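Long-range contact in fibronectin type III domain-containing protein (Simiduia agarivorans, PDB 6P2K), which probably hydrolyses xyloglucan-type beta-glucans as a zinc-binding member of glycoside hydrolase family 74, through a catalytic part of two seven-bladed beta-propellers: residues 313-326 against 368-380. Residues are numbered along the deposited sequence; the frame is centred on the assembly and turned at random.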
# COMPACT_ATOMS: atom_id res chain seq x y z
N ILE B 313 19.92 -8.45 -42.10
CA ILE B 313 18.78 -9.35 -42.00
C ILE B 313 18.50 -9.75 -40.56
O ILE B 313 17.49 -10.42 -40.29
CB ILE B 313 19.00 -10.60 -42.87
CG1 ILE B 313 20.24 -11.36 -42.42
CG2 ILE B 313 19.13 -10.20 -44.33
CD1 ILE B 313 20.32 -12.77 -42.97
N TRP B 314 19.36 -9.35 -39.62
CA TRP B 314 19.20 -9.59 -38.19
C TRP B 314 19.84 -8.41 -37.48
O TRP B 314 20.91 -7.95 -37.89
CB TRP B 314 19.86 -10.91 -37.78
CG TRP B 314 19.35 -11.52 -36.51
CD1 TRP B 314 18.21 -11.18 -35.83
CD2 TRP B 314 19.96 -12.59 -35.78
NE1 TRP B 314 18.09 -11.98 -34.71
CE2 TRP B 314 19.15 -12.85 -34.66
CE3 TRP B 314 21.12 -13.34 -35.96
CZ2 TRP B 314 19.46 -13.84 -33.73
CZ3 TRP B 314 21.43 -14.32 -35.04
CH2 TRP B 314 20.60 -14.56 -33.94
N ASP B 315 19.18 -7.89 -36.45
CA ASP B 315 19.59 -6.61 -35.89
C ASP B 315 19.27 -6.57 -34.40
O ASP B 315 18.87 -7.57 -33.80
CB ASP B 315 18.91 -5.46 -36.64
CG ASP B 315 19.75 -4.21 -36.68
OD1 ASP B 315 20.70 -4.10 -35.87
OD2 ASP B 315 19.46 -3.33 -37.52
N SER B 316 19.44 -5.38 -33.80
CA SER B 316 19.17 -5.16 -32.39
C SER B 316 17.78 -5.65 -32.03
O SER B 316 16.85 -5.61 -32.83
CB SER B 316 19.28 -3.66 -32.06
OG SER B 316 20.44 -3.11 -32.63
N TYR B 317 17.64 -6.13 -30.80
CA TYR B 317 16.35 -6.60 -30.31
C TYR B 317 15.34 -5.47 -30.35
O TYR B 317 15.55 -4.39 -29.79
CB TYR B 317 16.49 -7.14 -28.88
CG TYR B 317 15.19 -7.61 -28.29
CD1 TYR B 317 14.60 -8.79 -28.72
CD2 TYR B 317 14.55 -6.88 -27.30
CE1 TYR B 317 13.40 -9.23 -28.17
CE2 TYR B 317 13.36 -7.31 -26.75
CZ TYR B 317 12.79 -8.49 -27.19
OH TYR B 317 11.59 -8.92 -26.64
N ASP B 318 14.22 -5.71 -31.04
CA ASP B 318 13.13 -4.76 -31.14
C ASP B 318 11.78 -5.41 -30.86
O ASP B 318 10.74 -4.81 -31.15
CB ASP B 318 13.11 -4.09 -32.52
CG ASP B 318 12.98 -5.10 -33.65
OD1 ASP B 318 12.89 -6.32 -33.38
OD2 ASP B 318 12.97 -4.67 -34.83
N GLY B 319 11.77 -6.62 -30.31
CA GLY B 319 10.55 -7.36 -30.08
C GLY B 319 10.14 -8.29 -31.20
O GLY B 319 9.20 -9.07 -31.02
N SER B 320 10.82 -8.25 -32.34
CA SER B 320 10.41 -9.04 -33.49
C SER B 320 10.96 -10.46 -33.47
O SER B 320 10.62 -11.25 -34.36
CB SER B 320 10.82 -8.35 -34.79
OG SER B 320 12.23 -8.34 -34.95
N TRP B 321 11.79 -10.81 -32.49
CA TRP B 321 12.25 -12.19 -32.35
C TRP B 321 12.44 -12.50 -30.87
O TRP B 321 12.69 -11.61 -30.06
CB TRP B 321 13.55 -12.45 -33.13
CG TRP B 321 14.62 -11.41 -32.98
CD1 TRP B 321 14.68 -10.20 -33.61
CD2 TRP B 321 15.79 -11.49 -32.16
NE1 TRP B 321 15.81 -9.52 -33.23
CE2 TRP B 321 16.51 -10.29 -32.34
CE3 TRP B 321 16.30 -12.46 -31.29
CZ2 TRP B 321 17.71 -10.03 -31.68
CZ3 TRP B 321 17.49 -12.20 -30.64
CH2 TRP B 321 18.18 -11.00 -30.83
N ASP B 322 12.31 -13.78 -30.53
CA ASP B 322 12.41 -14.23 -29.15
C ASP B 322 13.88 -14.30 -28.75
O ASP B 322 14.62 -15.19 -29.20
CB ASP B 322 11.74 -15.59 -28.98
CG ASP B 322 11.90 -16.17 -27.58
OD1 ASP B 322 12.15 -15.39 -26.63
OD2 ASP B 322 11.76 -17.40 -27.43
N ILE B 323 14.31 -13.37 -27.90
CA ILE B 323 15.70 -13.36 -27.46
C ILE B 323 16.00 -14.45 -26.44
O ILE B 323 17.17 -14.69 -26.12
CB ILE B 323 16.06 -11.96 -26.90
CG1 ILE B 323 17.58 -11.76 -26.90
CG2 ILE B 323 15.47 -11.76 -25.51
CD1 ILE B 323 18.01 -10.31 -26.88
N GLY B 324 14.97 -15.16 -25.96
CA GLY B 324 15.22 -16.22 -25.00
C GLY B 324 15.67 -15.66 -23.66
O GLY B 324 15.47 -14.49 -23.34
N TRP B 325 16.31 -16.53 -22.87
CA TRP B 325 16.77 -16.08 -21.56
C TRP B 325 18.02 -15.22 -21.66
O TRP B 325 18.23 -14.34 -20.82
CB TRP B 325 17.03 -17.27 -20.63
CG TRP B 325 18.15 -18.21 -21.01
CD1 TRP B 325 18.02 -19.44 -21.60
CD2 TRP B 325 19.56 -18.02 -20.80
NE1 TRP B 325 19.25 -20.02 -21.77
CE2 TRP B 325 20.21 -19.17 -21.29
CE3 TRP B 325 20.32 -16.99 -20.25
CZ2 TRP B 325 21.60 -19.31 -21.25
CZ3 TRP B 325 21.70 -17.13 -20.21
CH2 TRP B 325 22.33 -18.28 -20.71
N ASP B 326 18.85 -15.43 -22.69
CA ASP B 326 20.13 -14.74 -22.83
C ASP B 326 19.90 -13.43 -23.57
O ASP B 326 19.90 -13.37 -24.80
CB ASP B 326 21.13 -15.63 -23.56
CG ASP B 326 22.55 -15.09 -23.51
OD1 ASP B 326 22.78 -14.05 -22.85
OD2 ASP B 326 23.44 -15.71 -24.13
N SER B 368 11.95 -11.34 -46.51
CA SER B 368 11.95 -11.14 -45.07
C SER B 368 12.39 -12.42 -44.38
O SER B 368 12.18 -13.54 -44.88
CB SER B 368 10.56 -10.73 -44.57
OG SER B 368 9.63 -11.80 -44.66
N TYR B 369 13.03 -12.25 -43.23
CA TYR B 369 13.52 -13.35 -42.42
C TYR B 369 12.78 -13.36 -41.09
O TYR B 369 12.51 -12.30 -40.51
CB TYR B 369 15.03 -13.24 -42.19
CG TYR B 369 15.84 -13.45 -43.44
CD1 TYR B 369 16.11 -12.40 -44.31
CD2 TYR B 369 16.33 -14.71 -43.77
CE1 TYR B 369 16.85 -12.60 -45.46
CE2 TYR B 369 17.07 -14.92 -44.92
CZ TYR B 369 17.33 -13.86 -45.76
OH TYR B 369 18.07 -14.06 -46.91
N SER B 370 12.44 -14.55 -40.61
CA SER B 370 11.71 -14.73 -39.36
C SER B 370 12.60 -15.56 -38.43
O SER B 370 12.74 -16.77 -38.61
CB SER B 370 10.37 -15.41 -39.61
OG SER B 370 9.60 -15.46 -38.42
N TRP B 371 13.18 -14.90 -37.43
CA TRP B 371 14.16 -15.55 -36.57
C TRP B 371 13.48 -16.34 -35.46
O TRP B 371 12.53 -15.86 -34.84
CB TRP B 371 15.11 -14.50 -35.99
CG TRP B 371 16.03 -13.98 -37.04
CD1 TRP B 371 15.86 -12.87 -37.82
CD2 TRP B 371 17.25 -14.59 -37.48
NE1 TRP B 371 16.90 -12.73 -38.70
CE2 TRP B 371 17.77 -13.78 -38.51
CE3 TRP B 371 17.96 -15.73 -37.10
CZ2 TRP B 371 18.97 -14.07 -39.16
CZ3 TRP B 371 19.15 -16.02 -37.74
CH2 TRP B 371 19.64 -15.20 -38.76
N GLN B 372 13.98 -17.55 -35.23
CA GLN B 372 13.38 -18.49 -34.29
C GLN B 372 14.40 -18.91 -33.25
O GLN B 372 15.55 -19.23 -33.59
CB GLN B 372 12.84 -19.73 -35.03
CG GLN B 372 11.87 -19.41 -36.16
CD GLN B 372 11.54 -20.63 -37.02
OE1 GLN B 372 11.64 -21.77 -36.58
NE2 GLN B 372 11.14 -20.37 -38.27
N ASN B 373 13.98 -18.90 -31.99
CA ASN B 373 14.83 -19.32 -30.87
C ASN B 373 14.95 -20.85 -30.88
O ASN B 373 13.95 -21.55 -30.74
CB ASN B 373 14.21 -18.80 -29.57
CG ASN B 373 14.84 -19.40 -28.30
OD1 ASN B 373 15.71 -20.26 -28.34
ND2 ASN B 373 14.37 -18.91 -27.16
N LYS B 374 16.18 -21.35 -31.04
CA LYS B 374 16.43 -22.78 -31.12
C LYS B 374 17.36 -23.26 -30.01
O LYS B 374 18.07 -24.25 -30.17
CB LYS B 374 17.02 -23.16 -32.48
CG LYS B 374 16.10 -22.87 -33.66
CD LYS B 374 14.89 -23.80 -33.66
CE LYS B 374 14.04 -23.61 -34.91
NZ LYS B 374 13.14 -24.76 -35.14
N TYR B 375 17.36 -22.57 -28.87
CA TYR B 375 18.16 -23.02 -27.73
C TYR B 375 17.37 -23.13 -26.43
O TYR B 375 17.79 -23.90 -25.56
CB TYR B 375 19.37 -22.09 -27.51
CG TYR B 375 19.07 -20.72 -26.94
CD1 TYR B 375 18.60 -19.69 -27.76
CD2 TYR B 375 19.30 -20.44 -25.60
CE1 TYR B 375 18.34 -18.43 -27.24
CE2 TYR B 375 19.04 -19.18 -25.07
CZ TYR B 375 18.57 -18.18 -25.90
OH TYR B 375 18.32 -16.93 -25.37
N SER B 376 16.25 -22.44 -26.29
CA SER B 376 15.48 -22.49 -25.06
C SER B 376 14.00 -22.32 -25.39
O SER B 376 13.64 -21.80 -26.44
CB SER B 376 15.94 -21.43 -24.06
OG SER B 376 15.93 -20.14 -24.64
N THR B 377 13.15 -22.75 -24.46
CA THR B 377 11.71 -22.78 -24.67
C THR B 377 11.02 -21.94 -23.60
O THR B 377 11.22 -22.19 -22.40
CB THR B 377 11.19 -24.22 -24.63
OG1 THR B 377 11.96 -25.02 -25.53
CG2 THR B 377 9.72 -24.27 -25.03
N PRO B 378 10.21 -20.95 -23.97
CA PRO B 378 9.54 -20.14 -22.96
C PRO B 378 8.42 -20.92 -22.29
O PRO B 378 7.75 -21.75 -22.91
CB PRO B 378 8.98 -18.96 -23.76
CG PRO B 378 8.73 -19.54 -25.12
CD PRO B 378 9.85 -20.54 -25.34
N THR B 379 8.22 -20.65 -21.00
CA THR B 379 7.10 -21.20 -20.25
C THR B 379 6.06 -20.11 -20.02
O THR B 379 6.19 -18.97 -20.47
CB THR B 379 7.56 -21.78 -18.91
OG1 THR B 379 7.67 -20.73 -17.94
CG2 THR B 379 8.90 -22.47 -19.06
N SER B 380 5.01 -20.47 -19.28
CA SER B 380 3.94 -19.54 -18.97
C SER B 380 4.24 -18.68 -17.75
O SER B 380 3.45 -17.76 -17.46
CB SER B 380 2.64 -20.31 -18.77
OG SER B 380 2.72 -21.17 -17.64
O HOH W 1 12.38 -12.10 -36.73
O HOH W 2 10.37 -14.52 -35.26
O HOH W 3 11.33 -15.75 -32.47
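Trp371 lies flat against Trp314, their five-membered rings stacked face to face, centroids 3.6 Å apart, planes at 11°. From its root outward, Trp371 CB meets Trp321 CB at 3.8 Å; CG and CD1 lie over the five-membered ring of Trp314, near its CD1 and NE1, CE2 comes within 3.4 Å of Trp314 CG, and CZ3 and CH2 end over the benzo ring. Trp371 NE1 donates to Ile313 O, near the indole plane (2.9 Å, 166° at the hydrogen), helping to fix the ring's rotation. Trp314 in turn points its NE1 edge at the face of Trp321, over the ring centre. Beside them Ile313 CD1 sits over the Tyr369 ring centre, a CH-pi contact. Waters bridge Trp371 N and O to Ser320 O and Asp322 N. Asn373 ND2 reaches Asp322 OD2 from above the carboxylate plane (3.0 Å), while Asn373 OD1 accepts from Tyr375 N (Asx turn) and Ser376 N (Asx motif). With CG between backbone N and carbonyl carbon (chi1 73°), Tyr375 OH donates to Ile323 O (2.6 Å) and accepts from Asp326 N (3.1 Å); its ring turns an edge to the face of Trp325. Consecutive four-stranded antiparallel sheets, probably neighbouring propeller blades, are thus joined: the loop after strand 304-314 packs on outermost strand 368-373, Leu292 of strand 292-300 touches both stacked indoles, and Tyr393 OH of strand 388-395 is hydrogen-bonded to Asp322 OD1.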